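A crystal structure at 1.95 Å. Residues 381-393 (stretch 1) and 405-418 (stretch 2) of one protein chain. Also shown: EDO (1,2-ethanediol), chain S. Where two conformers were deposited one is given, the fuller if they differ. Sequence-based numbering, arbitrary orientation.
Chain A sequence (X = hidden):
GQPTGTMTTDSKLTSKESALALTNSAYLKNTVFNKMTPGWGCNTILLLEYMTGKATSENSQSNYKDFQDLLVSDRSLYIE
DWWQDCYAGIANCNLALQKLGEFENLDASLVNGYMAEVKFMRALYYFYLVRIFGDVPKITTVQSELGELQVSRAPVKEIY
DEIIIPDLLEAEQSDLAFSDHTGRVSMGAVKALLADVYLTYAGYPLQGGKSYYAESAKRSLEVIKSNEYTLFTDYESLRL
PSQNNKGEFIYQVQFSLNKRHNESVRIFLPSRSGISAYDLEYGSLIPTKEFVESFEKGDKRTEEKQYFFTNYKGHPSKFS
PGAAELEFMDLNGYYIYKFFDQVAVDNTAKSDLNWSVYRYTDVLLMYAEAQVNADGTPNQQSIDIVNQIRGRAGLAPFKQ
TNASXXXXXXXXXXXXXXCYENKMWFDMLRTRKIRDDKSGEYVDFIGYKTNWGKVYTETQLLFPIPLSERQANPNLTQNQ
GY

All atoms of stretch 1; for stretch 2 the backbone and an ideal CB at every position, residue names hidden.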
# COMPACT_ATOMS: atom_id res chain seq x y z
N GLN A 381 24.28 -7.59 -5.24
CA GLN A 381 23.41 -6.74 -4.42
C GLN A 381 22.04 -7.41 -4.24
O GLN A 381 21.51 -7.43 -3.14
CB GLN A 381 23.26 -5.35 -5.05
CG GLN A 381 22.34 -4.38 -4.31
CD GLN A 381 22.81 -4.09 -2.90
OE1 GLN A 381 23.50 -3.11 -2.70
NE2 GLN A 381 22.44 -4.94 -1.91
N SER A 382 21.51 -7.99 -5.32
CA SER A 382 20.20 -8.65 -5.30
C SER A 382 20.26 -9.94 -4.51
O SER A 382 19.36 -10.23 -3.73
CB SER A 382 19.70 -8.92 -6.73
OG SER A 382 19.48 -7.71 -7.43
N ILE A 383 21.34 -10.70 -4.70
CA ILE A 383 21.57 -11.92 -3.94
C ILE A 383 21.61 -11.60 -2.45
O ILE A 383 20.95 -12.26 -1.66
CB ILE A 383 22.87 -12.63 -4.38
CG1 ILE A 383 22.68 -13.28 -5.77
CG2 ILE A 383 23.33 -13.72 -3.36
CD1 ILE A 383 23.96 -13.77 -6.40
N ASP A 384 22.37 -10.56 -2.09
CA ASP A 384 22.48 -10.15 -0.68
C ASP A 384 21.12 -9.70 -0.10
O ASP A 384 20.83 -9.99 1.03
CB ASP A 384 23.54 -9.03 -0.50
CG ASP A 384 24.96 -9.50 -0.70
OD1 ASP A 384 25.23 -10.72 -0.69
OD2 ASP A 384 25.85 -8.64 -0.87
N ILE A 385 20.31 -9.01 -0.89
CA ILE A 385 18.97 -8.54 -0.45
C ILE A 385 18.07 -9.73 -0.08
O ILE A 385 17.51 -9.78 1.02
CB ILE A 385 18.32 -7.63 -1.54
CG1 ILE A 385 18.96 -6.25 -1.52
CG2 ILE A 385 16.76 -7.55 -1.42
CD1 ILE A 385 18.75 -5.43 -2.81
N VAL A 386 17.99 -10.72 -0.97
CA VAL A 386 17.22 -11.92 -0.72
C VAL A 386 17.74 -12.67 0.51
O VAL A 386 16.96 -13.10 1.35
CB VAL A 386 17.18 -12.85 -1.97
CG1 VAL A 386 16.65 -14.21 -1.61
CG2 VAL A 386 16.28 -12.22 -3.04
N ASN A 387 19.06 -12.77 0.66
CA ASN A 387 19.61 -13.46 1.84
C ASN A 387 19.45 -12.72 3.18
O ASN A 387 19.32 -13.35 4.22
CB ASN A 387 21.07 -13.85 1.60
CG ASN A 387 21.21 -14.95 0.56
OD1 ASN A 387 20.29 -15.75 0.34
ND2 ASN A 387 22.36 -15.01 -0.08
N GLN A 388 19.46 -11.38 3.14
CA GLN A 388 19.22 -10.56 4.33
C GLN A 388 17.77 -10.74 4.81
O GLN A 388 17.53 -10.93 5.99
CB GLN A 388 19.54 -9.08 4.06
CG GLN A 388 21.05 -8.78 3.91
CD GLN A 388 21.32 -7.55 3.02
OE1 GLN A 388 20.38 -6.85 2.61
NE2 GLN A 388 22.60 -7.31 2.70
N ILE A 389 16.82 -10.69 3.86
CA ILE A 389 15.38 -10.84 4.17
C ILE A 389 15.08 -12.24 4.68
O ILE A 389 14.41 -12.41 5.68
CB ILE A 389 14.47 -10.36 2.98
CG1 ILE A 389 14.71 -8.84 2.77
CG2 ILE A 389 12.99 -10.68 3.23
CD1 ILE A 389 14.26 -8.31 1.41
N ARG A 390 15.66 -13.24 4.04
CA ARG A 390 15.57 -14.61 4.49
C ARG A 390 16.21 -14.81 5.87
O ARG A 390 15.62 -15.45 6.72
CB ARG A 390 16.17 -15.57 3.44
CG ARG A 390 15.29 -15.73 2.18
CD ARG A 390 16.00 -16.61 1.11
NE ARG A 390 16.25 -17.93 1.63
CZ ARG A 390 15.38 -18.95 1.67
NH1 ARG A 390 14.15 -18.87 1.14
NH2 ARG A 390 15.75 -20.08 2.24
N GLY A 391 17.40 -14.22 6.08
CA GLY A 391 18.11 -14.31 7.38
C GLY A 391 17.34 -13.74 8.56
O GLY A 391 17.30 -14.33 9.63
N ARG A 392 16.72 -12.57 8.37
CA ARG A 392 15.82 -12.02 9.36
C ARG A 392 14.68 -13.00 9.69
O ARG A 392 14.27 -13.10 10.84
CB ARG A 392 15.27 -10.69 8.87
CG ARG A 392 14.31 -10.04 9.83
CD ARG A 392 14.00 -8.65 9.41
NE ARG A 392 13.39 -8.51 8.09
CZ ARG A 392 13.24 -7.35 7.45
NH1 ARG A 392 13.66 -6.21 8.00
NH2 ARG A 392 12.66 -7.31 6.25
N ALA A 393 14.19 -13.73 8.68
CA ALA A 393 13.16 -14.77 8.90
C ALA A 393 13.70 -16.12 9.44
O ALA A 393 12.96 -17.09 9.50
CB ALA A 393 12.35 -14.99 7.61
N UNK A 405 14.17 -18.85 -11.39
CA UNK A 405 14.04 -19.29 -10.00
C UNK A 405 14.34 -18.13 -9.03
O UNK A 405 13.69 -18.03 -8.00
CB UNK A 405 14.98 -20.47 -9.73
N UNK A 406 15.35 -17.31 -9.36
CA UNK A 406 15.65 -16.13 -8.53
C UNK A 406 14.52 -15.10 -8.53
O UNK A 406 14.17 -14.58 -7.47
CB UNK A 406 16.94 -15.47 -9.02
N UNK A 407 13.94 -14.80 -9.68
CA UNK A 407 12.79 -13.91 -9.73
C UNK A 407 11.62 -14.44 -8.88
O UNK A 407 10.97 -13.67 -8.16
CB UNK A 407 12.34 -13.72 -11.18
N UNK A 408 11.37 -15.75 -8.93
CA UNK A 408 10.28 -16.30 -8.15
C UNK A 408 10.56 -16.27 -6.64
O UNK A 408 9.63 -16.13 -5.83
CB UNK A 408 10.00 -17.74 -8.60
N UNK A 409 11.83 -16.39 -6.25
CA UNK A 409 12.22 -16.24 -4.83
C UNK A 409 12.03 -14.81 -4.34
O UNK A 409 11.60 -14.61 -3.21
CB UNK A 409 13.68 -16.66 -4.63
N UNK A 410 12.33 -13.81 -5.19
CA UNK A 410 12.06 -12.38 -4.87
C UNK A 410 10.55 -12.18 -4.67
O UNK A 410 10.11 -11.62 -3.68
CB UNK A 410 12.57 -11.46 -5.98
N UNK A 411 9.77 -12.71 -5.61
CA UNK A 411 8.32 -12.70 -5.48
C UNK A 411 7.91 -13.36 -4.16
O UNK A 411 7.09 -12.79 -3.42
CB UNK A 411 7.67 -13.41 -6.67
N UNK A 412 8.48 -14.53 -3.85
CA UNK A 412 8.14 -15.23 -2.61
C UNK A 412 8.34 -14.31 -1.39
O UNK A 412 7.44 -14.18 -0.53
CB UNK A 412 8.99 -16.49 -2.47
N UNK A 413 9.51 -13.67 -1.32
CA UNK A 413 9.77 -12.80 -0.20
C UNK A 413 8.86 -11.57 -0.17
O UNK A 413 8.56 -11.07 0.90
CB UNK A 413 11.24 -12.36 -0.23
N UNK A 414 8.39 -11.12 -1.33
CA UNK A 414 7.40 -10.07 -1.38
C UNK A 414 6.09 -10.56 -0.72
O UNK A 414 5.50 -9.82 0.07
CB UNK A 414 7.16 -9.63 -2.83
N UNK A 415 5.64 -11.76 -1.08
CA UNK A 415 4.43 -12.30 -0.49
C UNK A 415 4.62 -12.49 1.03
O UNK A 415 3.80 -12.04 1.83
CB UNK A 415 4.06 -13.62 -1.16
N UNK A 416 5.72 -13.13 1.40
CA UNK A 416 5.93 -13.51 2.78
C UNK A 416 6.26 -12.35 3.70
O UNK A 416 5.79 -12.35 4.85
CB UNK A 416 7.05 -14.55 2.85
N UNK A 417 7.09 -11.42 3.24
CA UNK A 417 7.55 -10.31 4.08
C UNK A 417 6.61 -9.11 4.07
O UNK A 417 6.45 -8.44 5.10
CB UNK A 417 8.94 -9.86 3.62
N UNK A 418 6.01 -8.84 2.91
CA UNK A 418 5.11 -7.70 2.76
C UNK A 418 3.60 -8.02 2.84
O UNK A 418 2.77 -7.19 2.48
CB UNK A 418 5.40 -7.03 1.42
C1 EDO S . 21.94 -3.61 1.07
O1 EDO S . 22.72 -4.81 0.93
C2 EDO S . 20.96 -3.78 2.23
O2 EDO S . 20.74 -2.50 2.85

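The two helices run in roughly the same direction, their axes inclined by 38° and 10.5 Å apart at closest approach, so only some positions of stretch 2 can reach stretch 1.

Position 405 lies out of reach and its helical backbone admits almost anything; it is Ala-405. At position 406 CA-to-CB points toward stretch 1, yet nothing lies within 5.5 Å of the ideal CB. A long apolar or aromatic side chain is needed to bridge the gap to Ile-383 and Val-386. Phe-406 does so with chi1 t: its CZ lies 3.6 Å from Val-386 CG2, and Ser-382 O meets the ring edge, 3.5 Å from CZ.

Positions 407 and 408 are out of reach and set no demand visible here; they are Leu-407 and Glu-408.

Position 409 points toward stretch 1, its ideal CB 4.9 Å from Val-386 CG1, while the guanidinium of Arg-390 waits further along. An acid would suit, though Gln could also accept a hydrogen bond. Glu-409 satisfies both neighbours: its CG packs 3.7 Å from Val-386 CG1, and its OE2 accepts a hydrogen bond from Arg-390 NH1 at 3.0 Å, within a salt bridge at the edge of the guanidinium.

The backbones come close at 410, whose CA is 6.6 Å from Val-386 CA. With CB sideways and 4.8 Å from Val-386 CG2, a compact apolar residue such as Ala, Val or Ile fits. Val-410 places CG2 3.8 Å from Val-386 CG2.

Positions 411 and 412 are out of reach; they are Trp-411 and Asp-412.

Position 413 points toward stretch 1, its ideal CB 4.2 Å from Ile-389 CG2, with the aliphatic part of Arg-390 nearby. Leu, Met or Gln could lie along this surface. Gln-413 sets NE2 3.7 Å from Arg-390 CG and donates from NE2 to Glu-409 OE2 at 2.8 Å, so that one carboxylate oxygen joins both residues.

Position 414 points away, and 415 and 416 are out of reach; they are Arg-414, Tyr-415 and Phe-416.

Position 417 points toward stretch 1, with its ideal CB 4.2 Å from Ile-389 CG2 and 5.2 Å from Arg-392 NH2. A short acid is favoured, with Asn a neutral alternative. Asp-417 OD2 takes a weak hydrogen bond from Arg-392 NH2 at 2.8 Å, within a salt bridge. A water donates to Asp-417 OD1 (2.6 Å from the water oxygen) and to Ile-389 O, and accepts from Arg-392 NE.

Position 418, with CB sideways, makes no contact; it is Leu-418.

Stretch 2, residues 405-418: AFLEEVWDQRYFDL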
# COMPACT_ATOMS: atom_id res chain seq x y z
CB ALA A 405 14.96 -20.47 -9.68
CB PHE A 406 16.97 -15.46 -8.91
CG PHE A 406 17.40 -14.42 -7.92
CD1 PHE A 406 18.16 -14.77 -6.82
CD2 PHE A 406 17.05 -13.08 -8.10
CE1 PHE A 406 18.55 -13.82 -5.91
CE2 PHE A 406 17.41 -12.13 -7.17
CZ PHE A 406 18.16 -12.50 -6.09
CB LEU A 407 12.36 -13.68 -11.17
CG LEU A 407 11.20 -12.73 -11.45
CD1 LEU A 407 11.37 -11.40 -10.74
CD2 LEU A 407 11.05 -12.55 -12.95
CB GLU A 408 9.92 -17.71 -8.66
CG GLU A 408 9.33 -17.64 -10.07
CD GLU A 408 8.75 -18.94 -10.58
OE1 GLU A 408 8.68 -19.92 -9.82
OE2 GLU A 408 8.34 -18.95 -11.76
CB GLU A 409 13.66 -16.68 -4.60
CG GLU A 409 14.19 -16.45 -3.18
CD GLU A 409 13.42 -17.21 -2.11
OE1 GLU A 409 12.77 -18.24 -2.41
OE2 GLU A 409 13.51 -16.79 -0.95
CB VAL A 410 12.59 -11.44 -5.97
CG1 VAL A 410 12.12 -10.00 -5.76
CG2 VAL A 410 14.13 -11.53 -6.07
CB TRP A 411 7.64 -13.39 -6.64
CG TRP A 411 7.66 -12.64 -7.93
CD1 TRP A 411 7.97 -11.31 -8.14
CD2 TRP A 411 7.34 -13.18 -9.21
NE1 TRP A 411 7.86 -11.01 -9.47
CE2 TRP A 411 7.49 -12.13 -10.15
CE3 TRP A 411 6.97 -14.45 -9.66
CZ2 TRP A 411 7.23 -12.32 -11.52
CZ3 TRP A 411 6.71 -14.63 -11.03
CH2 TRP A 411 6.86 -13.57 -11.93
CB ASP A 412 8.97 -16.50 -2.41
CG ASP A 412 8.39 -17.73 -3.15
OD1 ASP A 412 7.41 -17.65 -3.93
OD2 ASP A 412 8.96 -18.82 -2.93
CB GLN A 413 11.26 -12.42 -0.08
CG GLN A 413 12.18 -13.63 0.11
CD GLN A 413 11.71 -14.55 1.22
OE1 GLN A 413 11.24 -14.08 2.25
NE2 GLN A 413 11.83 -15.85 1.02
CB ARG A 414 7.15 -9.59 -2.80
CG ARG A 414 8.33 -8.79 -3.37
CD ARG A 414 7.97 -8.18 -4.73
NE ARG A 414 6.98 -7.14 -4.52
CZ ARG A 414 7.24 -5.93 -4.07
NH1 ARG A 414 8.48 -5.52 -3.84
NH2 ARG A 414 6.24 -5.09 -3.86
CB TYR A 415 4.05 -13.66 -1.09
CG TYR A 415 3.23 -13.59 -2.38
CD1 TYR A 415 3.78 -13.11 -3.57
CD2 TYR A 415 1.92 -14.05 -2.42
CE1 TYR A 415 3.05 -13.10 -4.77
CE2 TYR A 415 1.19 -14.04 -3.59
CZ TYR A 415 1.75 -13.58 -4.76
OH TYR A 415 0.98 -13.56 -5.89
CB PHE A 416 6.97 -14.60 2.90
CG PHE A 416 6.60 -15.92 2.20
CD1 PHE A 416 5.32 -16.49 2.35
CD2 PHE A 416 7.53 -16.59 1.44
CE1 PHE A 416 5.00 -17.71 1.70
CE2 PHE A 416 7.22 -17.80 0.79
CZ PHE A 416 5.95 -18.35 0.94
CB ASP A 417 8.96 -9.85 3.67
CG ASP A 417 9.86 -9.62 4.87
OD1 ASP A 417 10.04 -10.62 5.60
OD2 ASP A 417 10.37 -8.48 5.08
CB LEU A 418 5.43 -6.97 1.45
CG LEU A 418 6.93 -6.70 1.22
CD1 LEU A 418 7.13 -6.05 -0.15
CD2 LEU A 418 7.48 -5.81 2.34
O HOH W 1 12.36 -10.95 6.83
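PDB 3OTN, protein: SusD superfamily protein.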